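Local coordinates for phiAB6 tailspike (Unidentified phage, PDB 5JS4), which probably binds and fragments the exopolysaccharide of Acinetobacter baumannii as the trimeric, beta-helical tailspike of a bacteriophage, at residues P507-G518 against S528-L539. Numbering follows the deposited sequence.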
ATOM      1  N   PRO A 507     -11.209  -7.550   8.134  1.00 14.15           N
ATOM      2  CA  PRO A 507     -12.386  -7.275   7.304  1.00 13.91           C
ATOM      3  C   PRO A 507     -13.612  -8.108   7.693  1.00 13.39           C
ATOM      4  O   PRO A 507     -14.739  -7.649   7.539  1.00 12.87           O
ATOM      5  CB  PRO A 507     -11.926  -7.628   5.882  1.00 14.67           C
ATOM      6  CG  PRO A 507     -10.446  -7.710   5.930  1.00 16.25           C
ATOM      7  CD  PRO A 507     -10.048  -7.997   7.343  1.00 15.38           C
ATOM      8  N   THR A 508     -13.387  -9.319   8.203  1.00 13.39           N
ATOM      9  CA  THR A 508     -14.481 -10.231   8.520  1.00 13.54           C
ATOM     10  C   THR A 508     -15.045 -10.045   9.933  1.00 13.29           C
ATOM     11  O   THR A 508     -16.016 -10.698  10.299  1.00 13.99           O
ATOM     12  CB  THR A 508     -14.035 -11.693   8.340  1.00 14.32           C
ATOM     13  OG1 THR A 508     -12.907 -11.957   9.180  1.00 16.77           O
ATOM     14  CG2 THR A 508     -13.656 -11.951   6.887  1.00 15.43           C
ATOM     15  N   LEU A 509     -14.449  -9.148  10.715  1.00 12.86           N
ATOM     16  CA  LEU A 509     -14.931  -8.869  12.063  1.00 13.59           C
ATOM     17  C   LEU A 509     -16.301  -8.199  12.009  1.00 13.19           C
ATOM     18  O   LEU A 509     -16.511  -7.262  11.236  1.00 13.29           O
ATOM     19  CB  LEU A 509     -13.942  -7.967  12.805  1.00 14.03           C
ATOM     20  CG  LEU A 509     -14.225  -7.727  14.289  1.00 15.25           C
ATOM     21  CD1 LEU A 509     -14.009  -9.002  15.090  1.00 16.15           C
ATOM     22  CD2 LEU A 509     -13.345  -6.606  14.811  1.00 15.94           C
ATOM     23  N   ASP A 510     -17.228  -8.667  12.834  1.00 13.52           N
ATOM     24  CA  ASP A 510     -18.548  -8.059  12.895  1.00 13.66           C
ATOM     25  C   ASP A 510     -18.435  -6.651  13.470  1.00 12.98           C
ATOM     26  O   ASP A 510     -17.578  -6.376  14.313  1.00 13.49           O
ATOM     27  CB  ASP A 510     -19.495  -8.908  13.745  1.00 14.49           C
ATOM     28  CG  ASP A 510     -20.958  -8.536  13.558  1.00 15.35           C
ATOM     29  OD1 ASP A 510     -21.302  -7.793  12.608  1.00 14.81           O
ATOM     30  OD2 ASP A 510     -21.774  -9.010  14.373  1.00 17.54           O
ATOM     31  N   SER A 511     -19.283  -5.756  12.984  1.00 12.62           N
ATOM     32  CA  SER A 511     -19.311  -4.391  13.480  1.00 12.28           C
ATOM     33  C   SER A 511     -20.044  -4.314  14.815  1.00 13.03           C
ATOM     34  O   SER A 511     -20.896  -5.152  15.122  1.00 12.60           O
ATOM     35  CB  SER A 511     -19.994  -3.482  12.469  1.00 12.16           C
ATOM     36  OG  SER A 511     -21.298  -3.953  12.202  1.00 11.93           O
ATOM     37  N   LEU A 512     -19.688  -3.296  15.590  1.00 13.72           N
ATOM     38  CA  LEU A 512     -20.359  -2.941  16.833  1.00 14.17           C
ATOM     39  C   LEU A 512     -21.176  -1.682  16.578  1.00 13.91           C
ATOM     40  O   LEU A 512     -20.919  -0.967  15.610  1.00 14.05           O
ATOM     41  CB  LEU A 512     -19.316  -2.647  17.910  1.00 15.23           C
ATOM     42  CG  LEU A 512     -18.286  -3.736  18.192  1.00 17.34           C
ATOM     43  CD1 LEU A 512     -17.174  -3.184  19.072  1.00 18.00           C
ATOM     44  CD2 LEU A 512     -18.946  -4.945  18.835  1.00 18.61           C
ATOM     45  N   PRO A 513     -22.151  -1.382  17.453  1.00 14.91           N
ATOM     46  CA  PRO A 513     -22.886  -0.123  17.289  1.00 15.67           C
ATOM     47  C   PRO A 513     -22.018   1.120  17.504  1.00 15.45           C
ATOM     48  O   PRO A 513     -22.350   2.196  17.007  1.00 17.13           O
ATOM     49  CB  PRO A 513     -23.988  -0.202  18.357  1.00 16.28           C
ATOM     50  CG  PRO A 513     -23.583  -1.285  19.286  1.00 17.83           C
ATOM     51  CD  PRO A 513     -22.706  -2.225  18.525  1.00 16.34           C
ATOM     52  N   THR A 514     -20.926   0.964  18.246  1.00 15.30           N
ATOM     53  CA  THR A 514     -19.997   2.057  18.507  1.00 16.56           C
ATOM     54  C   THR A 514     -18.643   1.463  18.899  1.00 15.78           C
ATOM     55  O   THR A 514     -18.546   0.270  19.182  1.00 15.80           O
ATOM     56  CB  THR A 514     -20.546   2.998  19.607  1.00 17.88           C
ATOM     57  OG1 THR A 514     -19.831   4.239  19.597  1.00 20.23           O
ATOM     58  CG2 THR A 514     -20.462   2.354  20.990  1.00 18.73           C
ATOM     59  N   ASN A 515     -17.604   2.296  18.904  1.00 15.67           N
ATOM     60  CA  ASN A 515     -16.241   1.868  19.249  1.00 16.47           C
ATOM     61  C   ASN A 515     -15.639   0.830  18.299  1.00 14.65           C
ATOM     62  O   ASN A 515     -14.812   0.018  18.709  1.00 14.99           O
ATOM     63  CB  ASN A 515     -16.164   1.353  20.701  1.00 18.81           C
ATOM     64  CG  ASN A 515     -16.231   2.468  21.725  1.00 22.74           C
ATOM     65  OD1 ASN A 515     -15.760   3.578  21.481  1.00 25.51           O
ATOM     66  ND2 ASN A 515     -16.804   2.172  22.890  1.00 26.71           N
ATOM     67  N   ASN A 516     -16.037   0.853  17.031  1.00 13.23           N
ATOM     68  CA  ASN A 516     -15.305   0.092  16.022  1.00 12.26           C
ATOM     69  C   ASN A 516     -13.950   0.736  15.805  1.00 12.14           C
ATOM     70  O   ASN A 516     -13.789   1.942  16.001  1.00 12.82           O
ATOM     71  CB  ASN A 516     -16.043   0.070  14.688  1.00 11.82           C
ATOM     72  CG  ASN A 516     -17.390  -0.606  14.777  1.00 11.80           C
ATOM     73  OD1 ASN A 516     -17.483  -1.791  15.104  1.00 12.79           O
ATOM     74  ND2 ASN A 516     -18.446   0.137  14.476  1.00 11.95           N
ATOM     75  N   TYR A 517     -12.975  -0.070  15.409  1.00 12.57           N
ATOM     76  CA  TYR A 517     -11.717   0.467  14.908  1.00 12.97           C
ATOM     77  C   TYR A 517     -11.997   0.914  13.478  1.00 12.83           C
ATOM     78  O   TYR A 517     -12.016   0.107  12.547  1.00 13.86           O
ATOM     79  CB  TYR A 517     -10.599  -0.575  14.972  1.00 13.88           C
ATOM     80  CG  TYR A 517      -9.965  -0.738  16.345  1.00 14.88           C
ATOM     81  CD1 TYR A 517     -10.722  -0.636  17.513  1.00 15.95           C
ATOM     82  CD2 TYR A 517      -8.609  -1.024  16.470  1.00 15.96           C
ATOM     83  CE1 TYR A 517     -10.140  -0.796  18.759  1.00 17.42           C
ATOM     84  CE2 TYR A 517      -8.024  -1.187  17.712  1.00 17.03           C
ATOM     85  CZ  TYR A 517      -8.792  -1.071  18.852  1.00 17.58           C
ATOM     86  OH  TYR A 517      -8.219  -1.237  20.092  1.00 21.17           O
ATOM     87  N   GLY A 518     -12.255   2.206  13.326  1.00 12.72           N
ATOM     88  CA  GLY A 518     -12.737   2.760  12.073  1.00 12.25           C
ATOM     89  C   GLY A 518     -11.685   2.810  10.988  1.00 11.91           C
ATOM     90  O   GLY A 518     -10.547   3.233  11.220  1.00 11.58           O
ATOM     91  N   SER A 528     -13.186  -4.408   3.275  1.00 10.34           N
ATOM     92  CA  SER A 528     -14.257  -3.875   4.105  1.00 10.46           C
ATOM     93  C   SER A 528     -14.044  -2.425   4.468  1.00 10.14           C
ATOM     94  O   SER A 528     -12.944  -1.887   4.338  1.00 10.26           O
ATOM     95  CB  SER A 528     -14.397  -4.688   5.394  1.00 11.21           C
ATOM     96  OG  SER A 528     -13.324  -4.413   6.276  1.00 12.49           O
ATOM     97  N   ILE A 529     -15.114  -1.807   4.947  1.00  9.85           N
ATOM     98  CA  ILE A 529     -15.063  -0.426   5.389  1.00  9.76           C
ATOM     99  C   ILE A 529     -16.115  -0.203   6.478  1.00 10.17           C
ATOM    100  O   ILE A 529     -17.247  -0.682   6.369  1.00 10.06           O
ATOM    101  CB  ILE A 529     -15.213   0.542   4.188  1.00 10.14           C
ATOM    102  CG1 ILE A 529     -14.946   1.986   4.626  1.00 10.39           C
ATOM    103  CG2 ILE A 529     -16.571   0.381   3.513  1.00 10.02           C
ATOM    104  CD1 ILE A 529     -14.663   2.919   3.467  1.00 10.90           C
ATOM    105  N   VAL A 530     -15.710   0.509   7.530  1.00 10.31           N
ATOM    106  CA  VAL A 530     -16.523   0.705   8.726  1.00 10.39           C
ATOM    107  C   VAL A 530     -16.137   2.039   9.359  1.00 10.99           C
ATOM    108  O   VAL A 530     -14.990   2.470   9.244  1.00 11.51           O
ATOM    109  CB  VAL A 530     -16.302  -0.454   9.738  1.00 10.63           C
ATOM    110  CG1 VAL A 530     -14.891  -0.435  10.318  1.00 10.91           C
ATOM    111  CG2 VAL A 530     -17.335  -0.428  10.852  1.00 10.59           C
ATOM    112  N   ASN A 531     -17.096   2.692  10.010  1.00 11.78           N
ATOM    113  CA  ASN A 531     -16.815   3.874  10.823  1.00 12.12           C
ATOM    114  C   ASN A 531     -16.850   3.515  12.302  1.00 12.55           C
ATOM    115  O   ASN A 531     -17.477   2.530  12.693  1.00 12.57           O
ATOM    116  CB  ASN A 531     -17.825   4.982  10.530  1.00 13.21           C
ATOM    117  CG  ASN A 531     -17.689   5.541   9.126  1.00 14.40           C
ATOM    118  OD1 ASN A 531     -18.630   5.495   8.334  1.00 17.01           O
ATOM    119  ND2 ASN A 531     -16.516   6.070   8.809  1.00 16.98           N
ATOM    120  N   ALA A 532     -16.179   4.321  13.120  1.00 12.15           N
ATOM    121  CA  ALA A 532     -16.057   4.030  14.550  1.00 12.06           C
ATOM    122  C   ALA A 532     -17.413   3.966  15.259  1.00 12.31           C
ATOM    123  O   ALA A 532     -17.688   3.015  15.988  1.00 12.85           O
ATOM    124  CB  ALA A 532     -15.159   5.058  15.228  1.00 12.44           C
ATOM    125  N   GLY A 533     -18.258   4.966  15.022  1.00 13.04           N
ATOM    126  CA  GLY A 533     -19.453   5.176  15.846  1.00 13.43           C
ATOM    127  C   GLY A 533     -20.781   4.701  15.289  1.00 14.30           C
ATOM    128  O   GLY A 533     -21.833   5.200  15.694  1.00 16.13           O
ATOM    129  N   ASN A 534     -20.747   3.723  14.388  1.00 13.86           N
ATOM    130  CA  ASN A 534     -21.961   3.220  13.753  1.00 13.68           C
ATOM    131  C   ASN A 534     -21.813   1.751  13.356  1.00 12.55           C
ATOM    132  O   ASN A 534     -20.713   1.290  13.065  1.00 12.69           O
ATOM    133  CB  ASN A 534     -22.291   4.078  12.525  1.00 14.49           C
ATOM    134  CG  ASN A 534     -23.682   3.818  11.980  1.00 15.41           C
ATOM    135  OD1 ASN A 534     -23.893   2.887  11.204  1.00 15.75           O
ATOM    136  ND2 ASN A 534     -24.639   4.648  12.375  1.00 18.19           N
ATOM    137  N   LYS A 535     -22.938   1.038  13.348  1.00 12.16           N
ATOM    138  CA  LYS A 535     -22.997  -0.397  13.043  1.00 11.88           C
ATOM    139  C   LYS A 535     -22.733  -0.731  11.567  1.00 11.32           C
ATOM    140  O   LYS A 535     -22.419  -1.873  11.236  1.00 11.86           O
ATOM    141  CB  LYS A 535     -24.377  -0.941  13.449  1.00 12.33           C
ATOM    142  CG  LYS A 535     -24.509  -2.457  13.482  1.00 12.91           C
ATOM    143  CD  LYS A 535     -23.749  -3.080  14.641  1.00 13.36           C
ATOM    144  CE  LYS A 535     -24.047  -4.564  14.780  1.00 13.29           C
ATOM    145  NZ  LYS A 535     -23.427  -5.402  13.714  1.00 12.82           N
ATOM    146  N   ALA A 536     -22.866   0.249  10.679  1.00 11.02           N
ATOM    147  CA  ALA A 536     -22.706  -0.015   9.247  1.00 10.54           C
ATOM    148  C   ALA A 536     -21.311  -0.544   8.913  1.00 10.57           C
ATOM    149  O   ALA A 536     -20.303  -0.002   9.359  1.00 11.21           O
ATOM    150  CB  ALA A 536     -22.997   1.236   8.437  1.00 10.48           C
ATOM    151  N   LYS A 537     -21.263  -1.623   8.143  1.00 10.29           N
ATOM    152  CA  LYS A 537     -20.004  -2.142   7.624  1.00 10.07           C
ATOM    153  C   LYS A 537     -20.305  -2.944   6.373  1.00  9.85           C
ATOM    154  O   LYS A 537     -21.210  -3.777   6.376  1.00 10.49           O
ATOM    155  CB  LYS A 537     -19.295  -3.027   8.658  1.00 10.51           C
ATOM    156  CG  LYS A 537     -17.942  -3.572   8.198  1.00 10.51           C
ATOM    157  CD  LYS A 537     -17.174  -4.245   9.328  1.00 11.16           C
ATOM    158  CE  LYS A 537     -15.790  -4.695   8.880  1.00 11.22           C
ATOM    159  NZ  LYS A 537     -15.022  -5.370   9.963  1.00 11.39           N
ATOM    160  N   MET A 538     -19.563  -2.675   5.303  1.00 10.04           N
ATOM    161  CA  MET A 538     -19.671  -3.464   4.083  1.00 10.27           C
ATOM    162  C   MET A 538     -18.400  -4.269   3.900  1.00  9.95           C
ATOM    163  O   MET A 538     -17.306  -3.783   4.181  1.00 10.23           O
ATOM    164  CB  MET A 538     -19.892  -2.573   2.857  1.00 11.04           C
ATOM    165  CG  MET A 538     -21.317  -2.078   2.676  1.00 12.36           C
ATOM    166  SD  MET A 538     -22.594  -3.350   2.568  1.00 14.30           S
ATOM    167  CE  MET A 538     -22.042  -4.311   1.170  1.00 15.54           C
ATOM    168  N   LEU A 539     -18.574  -5.494   3.417  1.00  9.82           N
ATOM    169  CA  LEU A 539     -17.495  -6.445   3.207  1.00 10.57           C
ATOM    170  C   LEU A 539     -17.684  -7.120   1.850  1.00 10.49           C
ATOM    171  O   LEU A 539     -18.775  -7.610   1.556  1.00 10.44           O
ATOM    172  CB  LEU A 539     -17.515  -7.486   4.329  1.00 10.83           C
ATOM    173  CG  LEU A 539     -16.679  -8.759   4.190  1.00 11.51           C
ATOM    174  CD1 LEU A 539     -15.200  -8.440   4.071  1.00 11.55           C
ATOM    175  CD2 LEU A 539     -16.934  -9.669   5.380  1.00 12.00           C
TER
HETATM  176  O   HOH W   1     -24.151  -7.929  14.631  1.00 15.49           O
HETATM  177  O   HOH W   2     -21.318   6.206  18.469  1.00 31.64           O
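N516 and two lysines, K535 and K537, tie loop 507-518 over the antiparallel strands 526-530 and 537-541, beyond the last parallel rungs of the beta-helix. N516 OD1 takes L512 N in the carbonyl plane, on a lone pair, at 2.7 Å, while ND2 gives to L512 O. ND2 also reaches N531 O at 3.1 Å, nearly along the C=O axis. These bonds fix the rotation of the amide, and the CG2 methyl of V530 packs against it. N516 N donates to A532 O. A532 lies in the type I turn N531-N534, whose first three residues bind a malonate, probably from the crystallisation liquor, through A532 N, G533 N and N531 ND2.

K537 runs out straight, all four torsions near 180°, and brings NZ to L509 O at 2.7 Å. S506 O is a further acceptor, and P507 O a weak one. K535 instead bends at chi2 and chi4 and lies alongside P513, pointing the same way. Its NZ donates to S511 O from above the carbonyl plane, and also to G548 O. D510 OD1 makes a long salt bridge to this ammonium. S511 OG accepts from K535 NZ at 3.0 Å and donates to K535 O at 2.6 Å.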